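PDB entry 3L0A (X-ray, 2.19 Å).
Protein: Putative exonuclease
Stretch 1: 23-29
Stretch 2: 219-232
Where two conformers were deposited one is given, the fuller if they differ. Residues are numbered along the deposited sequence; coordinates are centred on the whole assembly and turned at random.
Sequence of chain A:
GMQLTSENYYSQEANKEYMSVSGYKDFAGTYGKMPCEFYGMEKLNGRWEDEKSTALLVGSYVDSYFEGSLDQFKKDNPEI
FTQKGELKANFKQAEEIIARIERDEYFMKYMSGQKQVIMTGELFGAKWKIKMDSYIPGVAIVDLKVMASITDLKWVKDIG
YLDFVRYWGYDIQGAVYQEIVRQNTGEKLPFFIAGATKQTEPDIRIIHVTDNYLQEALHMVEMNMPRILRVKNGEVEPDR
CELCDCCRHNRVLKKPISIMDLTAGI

Stretch 1, residues 23-29: GYKDFAG
Stretch 2 (219-232) HMVEMNMPRILRVK

The contact is built around one tyrosine that enters a helix crossing its own almost at a right angle: the side chain of Y24 sits as a knob among V221, N224, M225 and I228. Helix 23-28 and helix 219-232, both begun earlier in the chain, make an angle of 88° between their N-to-C directions, with axes 10.5 Å apart at closest approach. The two stretches bury 375 Å², both sides summed. The register is fixed by F27 CA to I228 CA at 6.7 Å and A28 CA to N224 CA at 7.2 Å.

In the first helix, A28 N bonds Y24 O at 2.7 Å and G29 N bonds K25 O at 2.7 Å; G29 then leaves helical geometry at phi/psi 77/178, a positive phi that favours glycine. The second helix kinks at P226 and R227, whose N atoms lack bonds to the preceding turn; I228 N to N224 O, 3.3 Å, resumes the pattern.

Y24 leaves its CA sideways, but chi1 t (168°) and chi2 82° carry the ring inward. V221 CG2 lies over one ring face, 4.0 Å from Y24 CZ, with V221 at chi1 t. Selenomethionine M225 (m, m, m) meets the edge instead: its SE is 5.4 Å from the ring centroid, 78° off the normal, and 4.1 Å from Y24 CD1. I228 (m, t) brings CD1 to 3.4 Å from Y24 CD1. The hydroxyl reaches backbone, with Y24 OH 3.5 Å from V221 CA.

F27 points toward the partner with chi1 m and chi2 -83°. F27 CB lies 3.8 Å from I228 CG1, while I228 CG2 covers one ring face; V231, chi1 t, places CG1 4.1 Å from F27 CE1. A28 CB adds a looser contact, 4.4 Å from I228 CD1. Apolar packing thus dominates, with I228 touching all three residues.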

# COMPACT_ATOMS: atom_id res chain seq x y z
N GLY A 23 -18.94 23.15 0.24
CA GLY A 23 -18.96 23.88 1.53
C GLY A 23 -19.46 23.08 2.73
O GLY A 23 -18.87 23.08 3.80
N TYR A 24 -20.57 22.39 2.55
CA TYR A 24 -21.16 21.65 3.64
C TYR A 24 -20.21 20.57 4.12
O TYR A 24 -19.97 20.47 5.31
CB TYR A 24 -22.46 21.02 3.17
CG TYR A 24 -23.03 19.99 4.11
CD1 TYR A 24 -23.78 20.38 5.21
CD2 TYR A 24 -22.81 18.64 3.89
CE1 TYR A 24 -24.28 19.45 6.07
CE2 TYR A 24 -23.32 17.69 4.76
CZ TYR A 24 -24.06 18.10 5.85
OH TYR A 24 -24.59 17.17 6.70
N LYS A 25 -19.69 19.77 3.19
CA LYS A 25 -18.77 18.71 3.55
C LYS A 25 -17.50 19.21 4.28
O LYS A 25 -16.99 18.51 5.17
CB LYS A 25 -18.39 17.88 2.30
CG LYS A 25 -19.51 17.00 1.70
CD LYS A 25 -19.03 16.36 0.40
CE LYS A 25 -19.94 15.25 -0.11
NZ LYS A 25 -19.25 14.39 -1.16
N ASP A 26 -16.98 20.40 3.92
CA ASP A 26 -15.83 20.98 4.65
C ASP A 26 -16.16 20.97 6.15
O ASP A 26 -15.39 20.45 6.98
CB ASP A 26 -15.51 22.42 4.20
CG ASP A 26 -14.95 22.52 2.76
OD1 ASP A 26 -14.33 21.52 2.24
OD2 ASP A 26 -15.13 23.62 2.15
N PHE A 27 -17.33 21.50 6.48
CA PHE A 27 -17.77 21.50 7.86
C PHE A 27 -18.19 20.13 8.35
O PHE A 27 -17.71 19.70 9.40
CB PHE A 27 -18.89 22.51 8.07
CG PHE A 27 -18.42 23.92 7.97
CD1 PHE A 27 -17.85 24.55 9.07
CD2 PHE A 27 -18.53 24.63 6.79
CE1 PHE A 27 -17.41 25.88 8.99
CE2 PHE A 27 -18.12 25.95 6.69
CZ PHE A 27 -17.55 26.58 7.79
N ALA A 28 -19.03 19.41 7.60
CA ALA A 28 -19.70 18.21 8.16
C ALA A 28 -19.01 16.88 7.90
O ALA A 28 -19.25 15.92 8.63
CB ALA A 28 -21.11 18.13 7.69
N GLY A 29 -18.18 16.82 6.86
CA GLY A 29 -17.36 15.63 6.58
C GLY A 29 -18.16 14.49 5.95
O GLY A 29 -19.38 14.57 5.75
N HIS A 219 -31.98 14.69 5.27
CA HIS A 219 -32.30 14.76 6.70
C HIS A 219 -31.05 15.07 7.53
O HIS A 219 -31.05 16.03 8.29
CB HIS A 219 -32.97 13.46 7.18
CG HIS A 219 -33.32 13.48 8.64
ND1 HIS A 219 -34.44 14.13 9.13
CD2 HIS A 219 -32.68 12.96 9.72
CE1 HIS A 219 -34.47 14.00 10.44
NE2 HIS A 219 -33.42 13.29 10.82
N MSE A 220 -30.00 14.29 7.36
CA MSE A 220 -28.73 14.56 8.04
C MSE A 220 -28.20 15.99 7.80
O MSE A 220 -27.66 16.61 8.71
CB MSE A 220 -27.66 13.54 7.61
CG MSE A 220 -27.75 12.17 8.34
SE MSE A 220 -27.86 12.34 10.31
CE MSE A 220 -26.00 12.92 10.65
N VAL A 221 -28.36 16.49 6.58
CA VAL A 221 -28.00 17.87 6.25
C VAL A 221 -28.77 18.82 7.14
O VAL A 221 -28.16 19.70 7.77
CB VAL A 221 -28.29 18.21 4.77
CG1 VAL A 221 -28.05 19.68 4.51
CG2 VAL A 221 -27.41 17.36 3.88
N GLU A 222 -30.08 18.62 7.22
CA GLU A 222 -30.95 19.40 8.10
C GLU A 222 -30.50 19.40 9.55
O GLU A 222 -30.55 20.45 10.19
CB GLU A 222 -32.41 18.89 8.04
CG GLU A 222 -33.46 19.80 8.75
CD GLU A 222 -34.90 19.32 8.56
OE1 GLU A 222 -35.08 18.20 8.02
OE2 GLU A 222 -35.86 20.06 8.94
N MSE A 223 -30.06 18.25 10.08
CA MSE A 223 -29.66 18.16 11.51
C MSE A 223 -28.38 18.92 11.80
O MSE A 223 -28.21 19.45 12.90
CB MSE A 223 -29.48 16.70 11.99
CG MSE A 223 -30.74 15.82 12.02
SE MSE A 223 -32.33 16.53 12.94
CE MSE A 223 -33.38 17.30 11.46
N ASN A 224 -27.46 18.94 10.83
CA ASN A 224 -26.14 19.56 11.00
C ASN A 224 -26.08 21.04 10.65
O ASN A 224 -25.18 21.73 11.11
CB ASN A 224 -25.12 18.84 10.15
CG ASN A 224 -24.77 17.49 10.71
OD1 ASN A 224 -24.94 16.47 10.06
ND2 ASN A 224 -24.30 17.46 11.94
N MSE A 225 -27.02 21.54 9.84
CA MSE A 225 -26.89 22.91 9.34
C MSE A 225 -26.91 23.99 10.44
O MSE A 225 -26.19 24.99 10.30
CB MSE A 225 -27.94 23.25 8.26
CG MSE A 225 -27.59 22.77 6.88
SE MSE A 225 -26.04 23.66 6.24
CE MSE A 225 -26.77 25.41 6.02
N PRO A 226 -27.75 23.84 11.49
CA PRO A 226 -27.74 24.91 12.51
C PRO A 226 -26.33 25.14 13.10
O PRO A 226 -25.86 26.28 13.15
CB PRO A 226 -28.75 24.42 13.58
CG PRO A 226 -29.66 23.45 12.85
CD PRO A 226 -28.81 22.83 11.75
N ARG A 227 -25.65 24.07 13.50
CA ARG A 227 -24.29 24.21 14.00
C ARG A 227 -23.35 24.87 12.98
O ARG A 227 -22.56 25.75 13.35
CB ARG A 227 -23.72 22.85 14.39
CG ARG A 227 -22.21 22.85 14.70
CD ARG A 227 -21.81 23.86 15.84
NE ARG A 227 -20.36 23.79 16.11
CZ ARG A 227 -19.72 24.35 17.15
NH1 ARG A 227 -20.37 25.05 18.07
NH2 ARG A 227 -18.41 24.19 17.26
N ILE A 228 -23.42 24.42 11.72
CA ILE A 228 -22.70 25.04 10.60
C ILE A 228 -23.02 26.54 10.55
O ILE A 228 -22.13 27.37 10.63
CB ILE A 228 -23.02 24.35 9.20
CG1 ILE A 228 -22.48 22.91 9.15
CG2 ILE A 228 -22.46 25.17 8.00
CD1 ILE A 228 -23.22 22.01 8.14
N LEU A 229 -24.30 26.90 10.45
CA LEU A 229 -24.64 28.32 10.36
C LEU A 229 -24.08 29.17 11.50
O LEU A 229 -23.63 30.30 11.29
CB LEU A 229 -26.17 28.51 10.24
CG LEU A 229 -26.67 28.21 8.83
CD1 LEU A 229 -28.19 27.96 8.83
CD2 LEU A 229 -26.26 29.37 7.90
N ARG A 230 -24.07 28.62 12.71
CA ARG A 230 -23.50 29.31 13.88
C ARG A 230 -22.03 29.61 13.62
O ARG A 230 -21.56 30.74 13.79
CB ARG A 230 -23.68 28.48 15.17
CG ARG A 230 -25.00 28.72 15.94
CD ARG A 230 -25.46 27.51 16.80
NE ARG A 230 -24.53 27.14 17.88
CZ ARG A 230 -24.35 25.89 18.30
NH1 ARG A 230 -25.02 24.89 17.74
NH2 ARG A 230 -23.49 25.64 19.28
N VAL A 231 -21.28 28.59 13.19
CA VAL A 231 -19.83 28.76 12.97
C VAL A 231 -19.48 29.78 11.83
O VAL A 231 -18.64 30.67 12.03
CB VAL A 231 -19.12 27.41 12.72
CG1 VAL A 231 -17.63 27.63 12.71
CG2 VAL A 231 -19.48 26.39 13.80
N LYS A 232 -20.12 29.67 10.67
CA LYS A 232 -19.89 30.58 9.55
C LYS A 232 -20.22 32.03 9.87
O LYS A 232 -19.66 32.93 9.26
CB LYS A 232 -20.70 30.13 8.32
CG LYS A 232 -20.58 31.01 7.04
CD LYS A 232 -21.33 30.31 5.87
CE LYS A 232 -21.25 31.04 4.50
NZ LYS A 232 -22.17 30.40 3.46